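Local coordinates for protein polyketide synthase (Lyngbya majuscula 19L, PDB 3QIT) that probably releases the finished chain in curacin A biosynthesis as a decarboxylating thioesterase of the alpha/beta-hydrolase fold, forming a terminal alkene, at residues Ile124-Leu128 with Gly268-His272. Numbering follows the deposited sequence.
Sequences ILVEL and GHNLH
In this alpha/beta-hydrolase fold, 124-126 is the C-terminal end of a central parallel strand, hydrogen-bonded through its backbone to strands 97-102 and 234-239, and the chain leaves it at E127 with left-handed helical angles (phi 56°, psi 59°). Segment 268-272 is a loop that makes an inverse gamma turn centred on N270, with a weak L271 N to H269 O bond of 3.1 Å, and enters a short helix at L271. CA atoms lie 6.4 Å apart for E127 and H269 and 7.5 Å for V126 and L271. At these two places CA-to-CB points across the gap from V126, E127 and L271, but sideways from H269, whose t rotamer (chi1 178°, chi2 62°) carries the ring to the carboxylate. E127, bent by m,m torsions (chi1 -73°, chi2 -82°), brings OE1 to the edge of that ring, near its plane. Its carboxylate is also held by S242 OG on OE1 and the backbone N of G239 on OE2, while the H269 side chain touches S103, in a GxSxG sequence that fits a nucleophile elbow. The set is consistent with a Ser-His-Glu triad of S103, H269 and E127, its acid on the turn after strand 120-126. Beside the polar pair, V126 CG1 packs on L271 CD1 at 3.8 Å, with V126 t and L271 m,t, and the aliphatic E127 CG approaches the same L271 CD1 at 4.4 Å. The segments bury 213 Å² between them, and their one direct hydrogen bond runs from H269 ND1 to E127 OE1, 2.8 Å long with an N-H...O angle of 165°.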
loop_
_atom_site.group_PDB
_atom_site.type_symbol
_atom_site.label_atom_id
_atom_site.label_comp_id
_atom_site.label_asym_id
_atom_site.label_seq_id
_atom_site.Cartn_x
_atom_site.Cartn_y
_atom_site.Cartn_z
ATOM N N ILE B 124 -14.916 21.457 1.180
ATOM C CA ILE B 124 -16.263 21.191 1.714
ATOM C C ILE B 124 -16.272 19.735 2.174
ATOM O O ILE B 124 -16.172 18.810 1.346
ATOM C CB ILE B 124 -17.358 21.452 0.652
ATOM C CG1 ILE B 124 -17.304 22.937 0.255
ATOM C CG2 ILE B 124 -18.746 21.121 1.233
ATOM C CD1 ILE B 124 -17.796 23.238 -1.102
ATOM N N LEU B 125 -16.362 19.549 3.495
ATOM C CA LEU B 125 -16.204 18.227 4.108
ATOM C C LEU B 125 -17.550 17.742 4.599
ATOM O O LEU B 125 -18.065 18.243 5.590
ATOM C CB LEU B 125 -15.174 18.298 5.257
ATOM C CG LEU B 125 -13.825 18.828 4.775
ATOM C CD1 LEU B 125 -12.896 19.033 5.974
ATOM C CD2 LEU B 125 -13.197 17.869 3.749
ATOM N N VAL B 126 -18.146 16.800 3.864
ATOM C CA VAL B 126 -19.492 16.341 4.202
ATOM C C VAL B 126 -19.375 15.063 4.997
ATOM O O VAL B 126 -18.831 14.068 4.498
ATOM C CB VAL B 126 -20.349 16.097 2.942
ATOM C CG1 VAL B 126 -21.793 15.732 3.322
ATOM C CG2 VAL B 126 -20.362 17.360 2.084
ATOM N N GLU B 127 -19.824 15.122 6.252
ATOM C CA GLU B 127 -19.791 13.964 7.162
ATOM C C GLU B 127 -18.387 13.394 7.328
ATOM O O GLU B 127 -18.115 12.206 7.063
ATOM C CB GLU B 127 -20.806 12.914 6.715
ATOM C CG GLU B 127 -22.252 13.368 7.008
ATOM C CD GLU B 127 -22.646 13.096 8.442
ATOM O OE1 GLU B 127 -22.577 11.901 8.837
ATOM O OE2 GLU B 127 -23.005 14.055 9.180
ATOM N N LEU B 128 -17.492 14.256 7.793
ATOM C CA LEU B 128 -16.107 13.894 8.032
ATOM C C LEU B 128 -16.024 12.971 9.234
ATOM O O LEU B 128 -16.508 13.313 10.297
ATOM C CB LEU B 128 -15.280 15.165 8.295
ATOM C CG LEU B 128 -13.797 14.906 8.564
ATOM C CD1 LEU B 128 -13.048 14.583 7.252
ATOM C CD2 LEU B 128 -13.188 16.112 9.297
ATOM N N GLY B 268 -29.512 12.594 7.290
ATOM C CA GLY B 268 -28.599 11.700 8.007
ATOM C C GLY B 268 -27.195 11.711 7.413
ATOM O O GLY B 268 -26.710 12.750 6.990
ATOM N N HIS B 269 -26.532 10.554 7.431
ATOM C CA HIS B 269 -25.162 10.460 6.961
ATOM C C HIS B 269 -25.055 10.734 5.467
ATOM O O HIS B 269 -24.070 11.332 4.994
ATOM C CB HIS B 269 -24.609 9.063 7.274
ATOM C CG HIS B 269 -23.211 8.852 6.788
ATOM N ND1 HIS B 269 -22.146 9.606 7.241
ATOM C CD2 HIS B 269 -22.699 7.963 5.906
ATOM C CE1 HIS B 269 -21.040 9.200 6.638
ATOM N NE2 HIS B 269 -21.346 8.198 5.834
ATOM N N ASN B 270 -26.078 10.315 4.733
ATOM C CA ASN B 270 -25.996 10.323 3.277
ATOM C C ASN B 270 -26.563 11.590 2.659
ATOM O O ASN B 270 -27.527 11.565 1.888
ATOM C CB ASN B 270 -26.649 9.054 2.746
ATOM C CG ASN B 270 -25.833 7.835 3.083
ATOM O OD1 ASN B 270 -24.640 7.766 2.750
ATOM N ND2 ASN B 270 -26.446 6.885 3.767
ATOM N N LEU B 271 -25.932 12.705 3.001
ATOM C CA LEU B 271 -26.425 14.032 2.616
ATOM C C LEU B 271 -26.401 14.289 1.114
ATOM O O LEU B 271 -27.192 15.081 0.595
ATOM C CB LEU B 271 -25.637 15.121 3.347
ATOM C CG LEU B 271 -25.871 15.295 4.852
ATOM C CD1 LEU B 271 -24.955 16.395 5.395
ATOM C CD2 LEU B 271 -27.331 15.610 5.183
ATOM N N HIS B 272 -25.504 13.620 0.396
ATOM C CA HIS B 272 -25.466 13.744 -1.054
ATOM C C HIS B 272 -26.752 13.241 -1.705
ATOM O O HIS B 272 -27.052 13.600 -2.849
ATOM C CB HIS B 272 -24.222 13.032 -1.632
ATOM C CG HIS B 272 -24.151 11.576 -1.311
ATOM N ND1 HIS B 272 -24.255 11.091 -0.022
ATOM C CD2 HIS B 272 -23.966 10.494 -2.104
ATOM C CE1 HIS B 272 -24.147 9.775 -0.041
ATOM N NE2 HIS B 272 -23.971 9.391 -1.293
#